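Local coordinates for extracellular protein containing a SCP domain (Bacillus anthracis, PDB 4IFA), which is of unknown function but carries an SCP (CAP-family) domain, is extracellular and is considered a vaccine candidate with a possible part in virulence, at residues A[120-123]-A[124-128]; A[230-234]-A[235-239]; A[246-249]-A[250-253]. One frame throughout, in Å; residues are numbered along the deposited sequence. Where two conformers were deposited one is given.

All three contacts are local, each formed within one continuous stretch of ten or fewer residues, in a helix or at its end, and none touches another. Contact 1 opens helix 122-128 in the CAP-associated N-terminal part, while contacts 2 and 3 belong to the SCP part, on the end of helix 210-234 and within helix 244-260. Contacts 1 and 3 lie on opposite sides of the chain's centre, their own centres about 39 Å apart. Contacts 1 and 2 are partly buried and rich in charge: a salt bridge in one, an arginine gripping a carbonyl in the other, with waters in both. Contact 3 is mostly buried, and its bonds are backbone to backbone.

Contact 1: residues A[120-123]-A[124-128]; sequences EKYE and DVYKK
Glu-120 and Lys-128 form a salt bridge that ties the residue before the N-cap of helix 122-128, Lys-121, to a lysine about two turns on. The NZ of Lys-128 approaches OE2 of Glu-120 on its syn lone pair, and NZ also reaches the carbonyl of Pro-115. The CG of Glu-120 is anti to its own N (chi1 -168°) and the chain beyond is extended, which carries the carboxylate past Asp-124 CB toward the lysine.

Backbone bonds begin the helix: Val-125 N donates to Lys-121 O at 3.0 Å, and Tyr-126 N to Tyr-122 O at 2.9 Å. Two waters serve the carboxylate of Asp-124. One links its OD2 to Lys-121 N at the helix start, the other links OD2 to Glu-123 OE1.

Apolar contact is lighter. Tyr-122 and Tyr-126 run side by side in the same direction, with the Tyr-122 hydroxyl, bonded to Val-153 O, at the edge of the Tyr-126 ring. Val-125, buried against Leu-168 and Phe-170 of strand 164-171, lies across the glutamate chain at a slant, its CG2 3.8 Å from Glu-120 CG. The salt bridge itself is short, 2.6 Å from Lys-128 NZ to Glu-120 OE2.

Contact 2: residues A[230-234]-A[235-239]; sequences IIRSR and HNLPL
Arg-232 reaches out of the last turn of helix 210-234 to hold the chain that leaves it. Its CB lies 4.1 Å from Leu-239 CD2, and CG and CD run past the carbonyl of Pro-238. Bends at chi2 (-81°) and chi3 (-70°) fold the chain so that the guanidinium lies edge-on to that carbonyl. NE donates to Pro-238 O at 2.8 Å, nearly in line with the C=O bond, and NH2 adds a second bond to the same oxygen at 3.2 Å. This side-on grip, with the oxygen in the guanidinium plane, limits rotation of the group. Leu-237 crosses the arginine at about a right angle, its CB over one guanidinium face. The remaining nitrogen, NH1, is taken by Leu-315 O and Asn-317 O.

The helix ends in a Schellman motif. Asn-236, with positive phi, is its C-prime residue: Leu-237 N bonds to Arg-232 O at 3.0 Å and Asn-236 N to Ser-233 O at 3.1 Å. A water joins Ser-233 O to Asn-236 OD1. His-235 lies alongside Ile-231 and Arg-234, and its CD2 edge comes 3.2 Å from Ile-231 O; in one of the two conformers of Arg-234, a further water makes a tentative link between NH1 and His-235 NE2.

Ile-231 and Arg-234 face Leu-306 of helix 298-306, His-235 touches Leu-316 beyond helix 309-315, and the loop 235-239 leads on to strand 241-242, at the margin of the mixed sheet.

Contact 3: residues A[246-249]-A[250-253]; sequences TADV and AIGH
Ala-250 follows directly on Val-249 and donates its N to Thr-246 O at 2.9 Å. Its methyl CB lies over the preceding turn, 3.5 Å from Ala-247 O, and also touches Thr-333 on strand 331-338. Next comes Ile-251, whose N bonds to Ala-247 O at 2.9 Å. With CG1 anti to the carbonyl carbon (chi1 -67°), the longer branch turns back along the helix, and CG1 closes to 3.3 Å from that same Ala-247 oxygen; CD1 then runs on toward Asp-248. The Asp-248 carboxylate is turned toward the start of the helix, where OD1 accepts from Gln-244 NE2.

The bonds are the regular i to i+4 ladder of an alpha-helix, here helix 244-260 of the SCP part. It packs on one side against the mixed sheet and on another against helix 273-279, a helix-on-sheet arrangement that belongs to the alpha-beta-alpha sandwich of the SCP/CAP family. Val-249 touches Asn-335 of strand 331-338 as well as Arg-276 and Leu-277 of helix 273-279, and Thr-246 touches Leu-277, Asn-335 and Ile-337 while its OG1 bonds to Asp-243.

Gly-252 continues the ladder on the exposed side, N to Asp-248 O at 3.1 Å. His-253 adds the next rung, N to Val-249 O at 3.1 Å. Its CB passes 3.9 Å from the Val-249 oxygen, and CG, anti to the backbone N (chi1 -170°), takes the imidazole away from the preceding turn toward Glu-289 and Ile-291 of strand 286-293; its NE2 is hydrogen-bonded to Ser-264 O.

Contact 1: residues A[120-123]-A[124-128]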
ATOM      1  N   GLU A 120      -2.773   5.849  16.103  1.00 18.60           N
ATOM      2  CA  GLU A 120      -3.578   5.359  17.227  1.00 19.37           C
ATOM      3  C   GLU A 120      -3.251   3.928  17.598  1.00 18.32           C
ATOM      4  O   GLU A 120      -3.026   3.076  16.722  1.00 18.55           O
ATOM      5  CB  GLU A 120      -5.071   5.493  16.908  1.00 18.86           C
ATOM      6  CG  GLU A 120      -5.993   5.289  18.117  1.00 20.28           C
ATOM      7  CD  GLU A 120      -7.439   5.624  17.857  1.00 20.13           C
ATOM      8  OE1 GLU A 120      -7.842   5.777  16.699  1.00 21.32           O
ATOM      9  OE2 GLU A 120      -8.174   5.789  18.886  1.00 23.86           O
ATOM     10  N   LYS A 121      -3.211   3.637  18.889  1.00 19.76           N
ATOM     11  CA  LYS A 121      -2.932   2.309  19.368  1.00 20.29           C
ATOM     12  C   LYS A 121      -4.059   1.326  19.074  1.00 21.41           C
ATOM     13  O   LYS A 121      -5.253   1.658  19.177  1.00 20.90           O
ATOM     14  CB  LYS A 121      -2.639   2.296  20.858  1.00 22.56           C
ATOM     15  CG  LYS A 121      -1.406   3.070  21.320  1.00 23.40           C
ATOM     16  CD  LYS A 121      -0.106   2.508  20.766  1.00 29.27           C
ATOM     17  CE  LYS A 121       1.095   3.059  21.547  1.00 32.58           C
ATOM     18  NZ  LYS A 121       2.369   2.684  20.924  1.00 36.27           N
ATOM     19  N   TYR A 122      -3.669   0.099  18.703  1.00 19.23           N
ATOM     20  CA  TYR A 122      -4.627  -0.957  18.418  1.00 19.58           C
ATOM     21  C   TYR A 122      -5.694  -1.120  19.538  1.00 21.44           C
ATOM     22  O   TYR A 122      -6.868  -1.293  19.231  1.00 21.62           O
ATOM     23  CB  TYR A 122      -3.875  -2.300  18.199  1.00 20.00           C
ATOM     24  CG  TYR A 122      -4.758  -3.439  17.741  1.00 19.99           C
ATOM     25  CD1 TYR A 122      -4.957  -3.703  16.405  1.00 20.29           C
ATOM     26  CD2 TYR A 122      -5.451  -4.204  18.647  1.00 22.88           C
ATOM     27  CE1 TYR A 122      -5.740  -4.734  15.979  1.00 22.04           C
ATOM     28  CE2 TYR A 122      -6.259  -5.245  18.237  1.00 23.49           C
ATOM     29  CZ  TYR A 122      -6.450  -5.470  16.887  1.00 24.56           C
ATOM     30  OH  TYR A 122      -7.248  -6.525  16.471  1.00 27.17           O
ATOM     31  N   GLU A 123      -5.281  -1.143  20.810  1.00 20.52           N
ATOM     32  CA  GLU A 123      -6.254  -1.365  21.903  1.00 22.07           C
ATOM     33  C   GLU A 123      -7.350  -0.288  21.877  1.00 22.72           C
ATOM     34  O   GLU A 123      -8.490  -0.565  22.250  1.00 24.76           O
ATOM     35  CB  GLU A 123      -5.560  -1.560  23.271  1.00 24.33           C
ATOM     36  CG  GLU A 123      -4.827  -0.379  23.768  1.00 26.26           C
ATOM     37  CD  GLU A 123      -4.102  -0.588  25.081  1.00 31.03           C
ATOM     38  OE1 GLU A 123      -3.828   0.451  25.721  1.00 38.78           O
ATOM     39  OE2 GLU A 123      -3.839  -1.736  25.502  1.00 33.46           O
ATOM     40  N   ASP A 124      -6.993   0.936  21.534  1.00 21.98           N
ATOM     41  CA  ASP A 124      -7.984   2.023  21.476  1.00 21.51           C
ATOM     42  C   ASP A 124      -8.851   1.952  20.239  1.00 22.38           C
ATOM     43  O   ASP A 124     -10.060   2.224  20.314  1.00 22.40           O
ATOM     44  CB  ASP A 124      -7.279   3.367  21.536  1.00 22.13           C
ATOM     45  CG  ASP A 124      -6.542   3.566  22.849  1.00 24.90           C
ATOM     46  OD1 ASP A 124      -7.062   3.188  23.927  1.00 29.49           O
ATOM     47  OD2 ASP A 124      -5.422   4.114  22.859  1.00 30.04           O
ATOM     48  N   VAL A 125      -8.290   1.517  19.114  1.00 21.11           N
ATOM     49  CA  VAL A 125      -9.058   1.331  17.891  1.00 21.17           C
ATOM     50  C   VAL A 125     -10.118   0.238  18.114  1.00 23.63           C
ATOM     51  O   VAL A 125     -11.270   0.425  17.778  1.00 25.29           O
ATOM     52  CB  VAL A 125      -8.147   0.968  16.720  1.00 20.25           C
ATOM     53  CG1 VAL A 125      -8.943   0.503  15.492  1.00 22.11           C
ATOM     54  CG2 VAL A 125      -7.223   2.133  16.379  1.00 21.13           C
ATOM     55  N   TYR A 126      -9.725  -0.881  18.740  1.00 23.68           N
ATOM     56  CA  TYR A 126     -10.613  -2.016  18.928  1.00 24.08           C
ATOM     57  C   TYR A 126     -11.758  -1.672  19.813  1.00 27.00           C
ATOM     58  O   TYR A 126     -12.890  -1.952  19.475  1.00 29.62           O
ATOM     59  CB  TYR A 126      -9.848  -3.193  19.562  1.00 25.93           C
ATOM     60  CG  TYR A 126     -10.666  -4.466  19.674  1.00 26.19           C
ATOM     61  CD1 TYR A 126     -10.512  -5.515  18.778  1.00 25.74           C
ATOM     62  CD2 TYR A 126     -11.579  -4.622  20.691  1.00 26.41           C
ATOM     63  CE1 TYR A 126     -11.275  -6.677  18.907  1.00 27.25           C
ATOM     64  CE2 TYR A 126     -12.350  -5.757  20.810  1.00 30.08           C
ATOM     65  CZ  TYR A 126     -12.202  -6.773  19.902  1.00 27.96           C
ATOM     66  OH  TYR A 126     -12.987  -7.912  20.100  1.00 33.08           O
ATOM     67  N   LYS A 127     -11.426  -1.043  20.934  1.00 28.90           N
ATOM     68  CA  LYS A 127     -12.387  -0.773  21.988  1.00 31.10           C
ATOM     69  C   LYS A 127     -13.571   0.003  21.499  1.00 31.70           C
ATOM     70  O   LYS A 127     -14.701  -0.229  21.961  1.00 32.35           O
ATOM     71  CB  LYS A 127     -11.704   0.017  23.095  1.00 31.49           C
ATOM     72  CG  LYS A 127     -12.421  -0.024  24.412  1.00 37.27           C
ATOM     73  CD  LYS A 127     -11.677   0.796  25.436  1.00 40.92           C
ATOM     74  CE  LYS A 127     -10.295   0.242  25.738  1.00 40.49           C
ATOM     75  NZ  LYS A 127      -9.620   1.049  26.778  1.00 41.69           N
ATOM     76  N   LYS A 128     -13.343   0.936  20.579  1.00 31.42           N
ATOM     77  CA  LYS A 128     -14.436   1.795  20.133  1.00 33.78           C
ATOM     78  C   LYS A 128     -15.380   1.062  19.172  1.00 34.91           C
ATOM     79  O   LYS A 128     -16.545   1.459  19.028  1.00 36.66           O
ATOM     80  CB  LYS A 128     -13.923   3.181  19.604  1.00 33.25           C
ATOM     81  CG  LYS A 128     -13.249   3.189  18.274  1.00 31.94           C
ATOM     82  CD  LYS A 128     -12.639   4.569  17.894  1.00 28.28           C
ATOM     83  CE  LYS A 128     -11.380   4.938  18.710  1.00 29.77           C
ATOM     84  NZ  LYS A 128     -10.724   6.284  18.462  1.00 25.55           N
TER
HETATM   85  O   HOH W   1      -3.950   5.573  21.082  1.00 25.02           O
HETATM   86  O   HOH W   2      -3.664   3.039  24.824  1.00 46.86           O

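Contact 2: residues A[230-234]-A[235-239]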
ATOM      1  N   ILE A 230       7.330   7.331   3.620  1.00 18.07           N
ATOM      2  CA  ILE A 230       6.439   7.644   4.749  1.00 17.78           C
ATOM      3  C   ILE A 230       6.868   6.857   5.994  1.00 18.17           C
ATOM      4  O   ILE A 230       6.919   7.400   7.096  1.00 19.38           O
ATOM      5  CB  ILE A 230       4.975   7.416   4.364  1.00 19.29           C
ATOM      6  CG1 ILE A 230       4.581   8.531   3.395  1.00 23.17           C
ATOM      7  CG2 ILE A 230       4.068   7.353   5.598  1.00 20.52           C
ATOM      8  CD1 ILE A 230       3.197   8.469   2.900  1.00 26.74           C
ATOM      9  N   ILE A 231       7.202   5.578   5.811  1.00 16.96           N
ATOM     10  CA  ILE A 231       7.733   4.800   6.896  1.00 18.46           C
ATOM     11  C   ILE A 231       9.039   5.421   7.408  1.00 18.90           C
ATOM     12  O   ILE A 231       9.236   5.543   8.649  1.00 20.41           O
ATOM     13  CB  ILE A 231       7.967   3.333   6.430  1.00 17.51           C
ATOM     14  CG1 ILE A 231       6.647   2.625   6.213  1.00 18.63           C
ATOM     15  CG2 ILE A 231       8.780   2.572   7.484  1.00 19.40           C
ATOM     16  CD1 ILE A 231       6.729   1.312   5.435  1.00 18.55           C
ATOM     17  N   ARG A 232       9.950   5.768   6.509  1.00 19.24           N
ATOM     18  CA  ARG A 232      11.252   6.371   6.918  1.00 19.90           C
ATOM     19  C   ARG A 232      10.981   7.628   7.770  1.00 20.40           C
ATOM     20  O   ARG A 232      11.546   7.804   8.862  1.00 21.12           O
ATOM     21  CB  ARG A 232      12.158   6.742   5.750  1.00 20.53           C
ATOM     22  CG  ARG A 232      12.528   5.687   4.711  1.00 23.92           C
ATOM     23  CD  ARG A 232      13.592   4.795   5.104  1.00 23.37           C
ATOM     24  NE  ARG A 232      14.908   5.429   5.175  1.00 20.90           N
ATOM     25  CZ  ARG A 232      16.033   4.756   5.396  1.00 22.94           C
ATOM     26  NH1 ARG A 232      15.996   3.451   5.543  1.00 22.72           N
ATOM     27  NH2 ARG A 232      17.192   5.414   5.454  1.00 22.47           N
ATOM     28  N   SER A 233      10.108   8.498   7.297  1.00 20.38           N
ATOM     29  CA  SER A 233       9.782   9.722   8.019  1.00 21.20           C
ATOM     30  C   SER A 233       9.211   9.446   9.415  1.00 20.37           C
ATOM     31  O   SER A 233       9.590  10.094  10.385  1.00 22.33           O
ATOM     32  CB  SER A 233       8.827  10.578   7.169  1.00 21.83           C
ATOM     33  OG  SER A 233       8.608  11.852   7.750  1.00 27.38           O
ATOM     34  N   ARG A 234       8.305   8.474   9.491  0.50 19.73           N
ATOM     35  CA  ARG A 234       7.670   8.074  10.741  0.50 20.00           C
ATOM     36  C   ARG A 234       8.726   7.677  11.796  0.50 20.95           C
ATOM     37  O   ARG A 234       8.580   7.964  12.996  0.50 23.38           O
ATOM     38  CB  ARG A 234       6.761   6.876  10.441  0.50 19.55           C
ATOM     39  CG  ARG A 234       5.909   6.377  11.571  0.50 18.58           C
ATOM     40  CD  ARG A 234       5.154   5.082  11.156  0.50 17.09           C
ATOM     41  NE  ARG A 234       4.360   5.250   9.905  0.50 17.09           N
ATOM     42  CZ  ARG A 234       4.147   4.274   9.005  0.50 18.65           C
ATOM     43  NH1 ARG A 234       4.686   3.081   9.192  0.50 15.10           N
ATOM     44  NH2 ARG A 234       3.457   4.463   7.867  0.50 17.43           N
ATOM     45  N   HIS A 235       9.770   6.998  11.309  1.00 20.67           N
ATOM     46  CA  HIS A 235      10.896   6.469  12.132  1.00 21.50           C
ATOM     47  C   HIS A 235      12.103   7.408  12.195  1.00 23.80           C
ATOM     48  O   HIS A 235      13.185   7.012  12.694  1.00 24.83           O
ATOM     49  CB  HIS A 235      11.252   5.079  11.625  1.00 19.52           C
ATOM     50  CG  HIS A 235      10.192   4.064  11.924  1.00 20.77           C
ATOM     51  ND1 HIS A 235      10.257   3.245  13.030  1.00 23.36           N
ATOM     52  CD2 HIS A 235       9.015   3.784  11.313  1.00 21.99           C
ATOM     53  CE1 HIS A 235       9.173   2.486  13.071  1.00 23.79           C
ATOM     54  NE2 HIS A 235       8.392   2.803  12.046  1.00 21.77           N
ATOM     55  N   ASN A 236      11.916   8.658  11.789  1.00 24.23           N
ATOM     56  CA  ASN A 236      12.972   9.684  11.922  1.00 25.54           C
ATOM     57  C   ASN A 236      14.257   9.316  11.213  1.00 25.89           C
ATOM     58  O   ASN A 236      15.362   9.546  11.711  1.00 27.44           O
ATOM     59  CB  ASN A 236      13.202   9.987  13.409  1.00 26.71           C
ATOM     60  CG  ASN A 236      11.934  10.452  14.081  1.00 30.22           C
ATOM     61  OD1 ASN A 236      11.289  11.410  13.641  1.00 34.38           O
ATOM     62  ND2 ASN A 236      11.532   9.743  15.119  1.00 35.90           N
ATOM     63  N   LEU A 237      14.100   8.760  10.031  1.00 24.32           N
ATOM     64  CA  LEU A 237      15.206   8.344   9.180  1.00 23.73           C
ATOM     65  C   LEU A 237      15.253   9.208   7.936  1.00 24.91           C
ATOM     66  O   LEU A 237      14.213   9.699   7.484  1.00 24.84           O
ATOM     67  CB  LEU A 237      15.001   6.882   8.733  1.00 24.26           C
ATOM     68  CG  LEU A 237      15.123   5.848   9.856  1.00 23.52           C
ATOM     69  CD1 LEU A 237      14.564   4.480   9.452  1.00 25.92           C
ATOM     70  CD2 LEU A 237      16.588   5.720  10.306  1.00 27.12           C
ATOM     71  N   PRO A 238      16.440   9.347   7.333  1.00 25.85           N
ATOM     72  CA  PRO A 238      16.496  10.098   6.108  1.00 26.21           C
ATOM     73  C   PRO A 238      15.737   9.376   5.008  1.00 24.00           C
ATOM     74  O   PRO A 238      15.680   8.149   4.974  1.00 23.02           O
ATOM     75  CB  PRO A 238      17.984  10.121   5.765  1.00 27.27           C
ATOM     76  CG  PRO A 238      18.676   9.810   7.022  1.00 31.64           C
ATOM     77  CD  PRO A 238      17.763   8.931   7.800  1.00 28.21           C
ATOM     78  N   LEU A 239      15.183  10.144   4.084  1.00 23.72           N
ATOM     79  CA  LEU A 239      14.442   9.578   2.994  1.00 23.80           C
ATOM     80  C   LEU A 239      15.393   8.940   1.990  1.00 22.92           C
ATOM     81  O   LEU A 239      16.600   9.265   1.923  1.00 25.38           O
ATOM     82  CB  LEU A 239      13.611  10.643   2.298  1.00 24.62           C
ATOM     83  CG  LEU A 239      12.601  11.407   3.182  1.00 28.65           C
ATOM     84  CD1 LEU A 239      11.638  12.177   2.280  1.00 32.72           C
ATOM     85  CD2 LEU A 239      11.831  10.463   4.126  1.00 30.39           C
TER
HETATM   86  O   HOH W   3      18.657   7.774   3.549  1.00 39.61           O
HETATM   87  O   HOH W   4       9.135  11.794  12.245  1.00 52.14           O
HETATM   88  O   HOH W   5       5.754   1.955  11.650  1.00 20.73           O

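Contact 3: residues A[246-249]-A[250-253]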
ATOM      1  N   THR A 246      18.755   0.708 -10.422  1.00 25.54           N
ATOM      2  CA  THR A 246      18.468  -0.301  -9.405  1.00 24.05           C
ATOM      3  C   THR A 246      17.040  -0.866  -9.587  1.00 22.82           C
ATOM      4  O   THR A 246      16.819  -2.079  -9.451  1.00 22.94           O
ATOM      5  CB  THR A 246      18.657   0.283  -7.955  1.00 23.59           C
ATOM      6  OG1 THR A 246      20.024   0.720  -7.783  1.00 24.97           O
ATOM      7  CG2 THR A 246      18.324  -0.719  -6.884  1.00 22.81           C
ATOM      8  N   ALA A 247      16.080   0.020  -9.900  1.00 23.05           N
ATOM      9  CA  ALA A 247      14.724  -0.398 -10.162  1.00 22.05           C
ATOM     10  C   ALA A 247      14.670  -1.387 -11.332  1.00 22.78           C
ATOM     11  O   ALA A 247      13.944  -2.406 -11.263  1.00 23.21           O
ATOM     12  CB  ALA A 247      13.830   0.786 -10.405  1.00 23.00           C
ATOM     13  N   ASP A 248      15.442  -1.117 -12.394  1.00 24.91           N
ATOM     14  CA  ASP A 248      15.503  -2.046 -13.541  1.00 25.47           C
ATOM     15  C   ASP A 248      16.014  -3.425 -13.123  1.00 24.45           C
ATOM     16  O   ASP A 248      15.497  -4.470 -13.588  1.00 25.71           O
ATOM     17  CB  ASP A 248      16.398  -1.462 -14.637  1.00 27.53           C
ATOM     18  CG  ASP A 248      15.848  -0.198 -15.246  1.00 33.16           C
ATOM     19  OD1 ASP A 248      14.639   0.066 -15.144  1.00 36.75           O
ATOM     20  OD2 ASP A 248      16.649   0.522 -15.870  1.00 38.77           O
ATOM     21  N   VAL A 249      17.007  -3.453 -12.234  1.00 23.69           N
ATOM     22  CA  VAL A 249      17.507  -4.728 -11.679  1.00 24.04           C
ATOM     23  C   VAL A 249      16.402  -5.444 -10.899  1.00 22.59           C
ATOM     24  O   VAL A 249      16.177  -6.643 -11.102  1.00 24.22           O
ATOM     25  CB  VAL A 249      18.754  -4.534 -10.816  1.00 23.80           C
ATOM     26  CG1 VAL A 249      19.095  -5.777 -10.026  1.00 26.66           C
ATOM     27  CG2 VAL A 249      19.951  -4.066 -11.703  1.00 25.86           C
ATOM     28  N   ALA A 250      15.688  -4.712 -10.050  1.00 20.75           N
ATOM     29  CA  ALA A 250      14.595  -5.268  -9.268  1.00 19.96           C
ATOM     30  C   ALA A 250      13.474  -5.848 -10.155  1.00 21.29           C
ATOM     31  O   ALA A 250      12.949  -6.913  -9.847  1.00 21.32           O
ATOM     32  CB  ALA A 250      14.057  -4.225  -8.333  1.00 20.92           C
ATOM     33  N   ILE A 251      13.117  -5.162 -11.239  1.00 21.78           N
ATOM     34  CA  ILE A 251      12.108  -5.658 -12.178  1.00 22.48           C
ATOM     35  C   ILE A 251      12.557  -7.007 -12.766  1.00 22.45           C
ATOM     36  O   ILE A 251      11.787  -7.963 -12.863  1.00 23.37           O
ATOM     37  CB  ILE A 251      11.874  -4.706 -13.330  1.00 23.14           C
ATOM     38  CG1 ILE A 251      11.225  -3.398 -12.874  1.00 23.51           C
ATOM     39  CG2 ILE A 251      10.984  -5.337 -14.401  1.00 25.26           C
ATOM     40  CD1 ILE A 251      11.128  -2.353 -13.988  1.00 27.43           C
ATOM     41  N   GLY A 252      13.828  -7.071 -13.161  1.00 23.29           N
ATOM     42  CA  GLY A 252      14.371  -8.327 -13.691  1.00 24.21           C
ATOM     43  C   GLY A 252      14.278  -9.486 -12.711  1.00 23.65           C
ATOM     44  O   GLY A 252      13.992 -10.621 -13.090  1.00 24.08           O
ATOM     45  N   HIS A 253      14.504  -9.216 -11.434  1.00 22.29           N
ATOM     46  CA  HIS A 253      14.397 -10.260 -10.418  1.00 22.15           C
ATOM     47  C   HIS A 253      12.956 -10.719 -10.240  1.00 21.38           C
ATOM     48  O   HIS A 253      12.675 -11.926 -10.126  1.00 22.08           O
ATOM     49  CB  HIS A 253      15.046  -9.829  -9.118  1.00 21.53           C
ATOM     50  CG  HIS A 253      15.179 -10.942  -8.144  1.00 22.13           C
ATOM     51  ND1 HIS A 253      15.852 -12.105  -8.448  1.00 22.45           N
ATOM     52  CD2 HIS A 253      14.648 -11.126  -6.917  1.00 21.36           C
ATOM     53  CE1 HIS A 253      15.770 -12.931  -7.427  1.00 23.33           C
ATOM     54  NE2 HIS A 253      15.059 -12.363  -6.480  1.00 24.04           N
TER